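Local coordinates for myosin-17 (Arabidopsis thaliana, PDB 7KFL), which is a plant class XI myosin motor whose globular tail, the cargo-binding domain, probably recognises the cargo that the motor carries along actin, at residues S331-R337 against S374-L378. Numbering follows the deposited sequence.
Sequences SIQQLYR and SSFLL
The capping box that starts helix 332-341 doubles as a clamp on the chain at 374-378: Ser331 and Gln334, which cap each other, each also donate a hydrogen bond to a backbone carbonyl there. Ser331 OG accepts a long bond from Gln334 N (3.3 Å) and donates to Ser375 O at 2.5 Å, a length to be read with caution; serine's small hydroxyl can do both. Glutamine suits its place because one amide offers acceptor and donor: Gln334 OE1 accepts from Ser331 N (2.8 Å), which sits above its carbonyl plane, while Gln334 NE2 reaches Phe376 O at 2.8 Å, nearly in the amide plane (N-H...O 158°). With an alanine here, Ser331 N and Phe376 O would probably lose these partners, weakening the hold on the loop. The helix lies within the DIL region of the globular tail, and the loop returns to it after helix 354-369. Phe376 CG, anti to the backbone N (chi1 -171°), carries the flat ring back to Gln333 and Arg337. The Gln333 amide lies almost parallel over one face, Gln333 NE2 offset toward the rim, 3.4 Å from Phe376 CD1. Phe376 CZ stands over the guanidinium centre, 3.5 Å from Arg337 CZ, the planes steeply inclined (73°); Arg337 NH1 is hydrogen-bonded to Leu259 O of helix 236-260, which helps fix that group.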
loop_
_atom_site.group_PDB
_atom_site.type_symbol
_atom_site.label_atom_id
_atom_site.label_comp_id
_atom_site.label_asym_id
_atom_site.label_seq_id
_atom_site.Cartn_x
_atom_site.Cartn_y
_atom_site.Cartn_z
ATOM N N SER A 331 6.617 -0.228 23.407
ATOM C CA SER A 331 7.237 -1.211 24.332
ATOM C C SER A 331 8.105 -0.473 25.358
ATOM O O SER A 331 8.457 0.701 25.109
ATOM C CB SER A 331 8.048 -2.228 23.575
ATOM O OG SER A 331 9.267 -1.661 23.122
ATOM N N ILE A 332 8.450 -1.148 26.458
ATOM C CA ILE A 332 9.331 -0.606 27.535
ATOM C C ILE A 332 10.707 -0.294 26.932
ATOM O O ILE A 332 11.253 0.776 27.255
ATOM C CB ILE A 332 9.425 -1.583 28.726
ATOM C CG1 ILE A 332 8.083 -1.743 29.449
ATOM C CG2 ILE A 332 10.534 -1.167 29.683
ATOM C CD1 ILE A 332 7.596 -0.494 30.162
ATOM N N GLN A 333 11.239 -1.188 26.091
ATOM C CA GLN A 333 12.599 -1.056 25.497
ATOM C C GLN A 333 12.648 0.191 24.600
ATOM O O GLN A 333 13.724 0.823 24.535
ATOM C CB GLN A 333 13.000 -2.308 24.708
ATOM C CG GLN A 333 14.466 -2.689 24.886
ATOM C CD GLN A 333 15.185 -2.973 23.588
ATOM O OE1 GLN A 333 14.831 -3.886 22.844
ATOM N NE2 GLN A 333 16.225 -2.199 23.314
ATOM N N GLN A 334 11.531 0.526 23.944
ATOM C CA GLN A 334 11.392 1.725 23.072
ATOM C C GLN A 334 11.388 2.988 23.941
ATOM O O GLN A 334 12.202 3.892 23.666
ATOM C CB GLN A 334 10.115 1.647 22.232
ATOM C CG GLN A 334 10.195 0.647 21.087
ATOM C CD GLN A 334 8.841 0.314 20.508
ATOM O OE1 GLN A 334 7.803 0.679 21.057
ATOM N NE2 GLN A 334 8.841 -0.395 19.390
ATOM N N LEU A 335 10.499 3.041 24.941
ATOM C CA LEU A 335 10.352 4.184 25.884
ATOM C C LEU A 335 11.705 4.499 26.529
ATOM O O LEU A 335 12.065 5.688 26.577
ATOM C CB LEU A 335 9.314 3.841 26.956
ATOM C CG LEU A 335 7.860 3.831 26.490
ATOM C CD1 LEU A 335 6.954 3.260 27.569
ATOM C CD2 LEU A 335 7.400 5.227 26.097
ATOM N N TYR A 336 12.413 3.473 27.007
ATOM C CA TYR A 336 13.717 3.601 27.713
ATOM C C TYR A 336 14.707 4.359 26.820
ATOM O O TYR A 336 15.289 5.349 27.296
ATOM C CB TYR A 336 14.260 2.229 28.121
ATOM C CG TYR A 336 15.634 2.269 28.741
ATOM C CD1 TYR A 336 15.809 2.597 30.075
ATOM C CD2 TYR A 336 16.766 1.994 27.987
ATOM C CE1 TYR A 336 17.070 2.644 30.649
ATOM C CE2 TYR A 336 18.033 2.037 28.544
ATOM C CZ TYR A 336 18.187 2.363 29.880
ATOM O OH TYR A 336 19.435 2.406 30.435
ATOM N N ARG A 337 14.880 3.910 25.573
ATOM C CA ARG A 337 15.780 4.545 24.572
ATOM C C ARG A 337 15.396 6.021 24.415
ATOM O O ARG A 337 16.282 6.883 24.568
ATOM C CB ARG A 337 15.707 3.798 23.234
ATOM C CG ARG A 337 16.441 4.474 22.084
ATOM C CD ARG A 337 17.911 4.710 22.374
ATOM N NE ARG A 337 18.629 3.458 22.575
ATOM C CZ ARG A 337 19.239 2.754 21.622
ATOM N NH1 ARG A 337 19.229 3.161 20.363
ATOM N NH2 ARG A 337 19.857 1.629 21.936
ATOM N N SER A 374 11.178 -8.486 22.761
ATOM C CA SER A 374 10.377 -7.240 22.868
ATOM C C SER A 374 10.597 -6.389 21.614
ATOM O O SER A 374 11.685 -6.487 21.010
ATOM C CB SER A 374 10.714 -6.477 24.127
ATOM O OG SER A 374 12.084 -6.099 24.148
ATOM N N SER A 375 9.592 -5.596 21.235
ATOM C CA SER A 375 9.642 -4.665 20.080
ATOM C C SER A 375 10.634 -3.536 20.384
ATOM O O SER A 375 10.555 -2.959 21.486
ATOM C CB SER A 375 8.273 -4.121 19.759
ATOM O OG SER A 375 7.380 -5.167 19.412
ATOM N N PHE A 376 11.551 -3.257 19.453
ATOM C CA PHE A 376 12.420 -2.053 19.462
ATOM C C PHE A 376 12.213 -1.310 18.136
ATOM O O PHE A 376 11.253 -0.517 18.060
ATOM C CB PHE A 376 13.872 -2.430 19.768
ATOM C CG PHE A 376 14.776 -1.247 20.014
ATOM C CD1 PHE A 376 14.504 -0.356 21.040
ATOM C CD2 PHE A 376 15.896 -1.024 19.226
ATOM C CE1 PHE A 376 15.331 0.733 21.271
ATOM C CE2 PHE A 376 16.722 0.066 19.457
ATOM C CZ PHE A 376 16.438 0.942 20.480
ATOM N N LEU A 377 13.049 -1.571 17.126
ATOM C CA LEU A 377 12.872 -1.024 15.756
ATOM C C LEU A 377 11.598 -1.620 15.149
ATOM O O LEU A 377 11.274 -2.775 15.472
ATOM C CB LEU A 377 14.102 -1.351 14.902
ATOM C CG LEU A 377 15.404 -0.680 15.335
ATOM C CD1 LEU A 377 16.555 -1.108 14.442
ATOM C CD2 LEU A 377 15.274 0.834 15.327
ATOM N N LEU A 378 10.895 -0.840 14.324
ATOM C CA LEU A 378 9.672 -1.276 13.601
ATOM C C LEU A 378 10.056 -1.744 12.195
ATOM O O LEU A 378 11.133 -1.350 11.696
ATOM C CB LEU A 378 8.671 -0.118 13.538
ATOM C CG LEU A 378 8.213 0.447 14.882
ATOM C CD1 LEU A 378 7.265 1.617 14.675
ATOM C CD2 LEU A 378 7.545 -0.621 15.731
#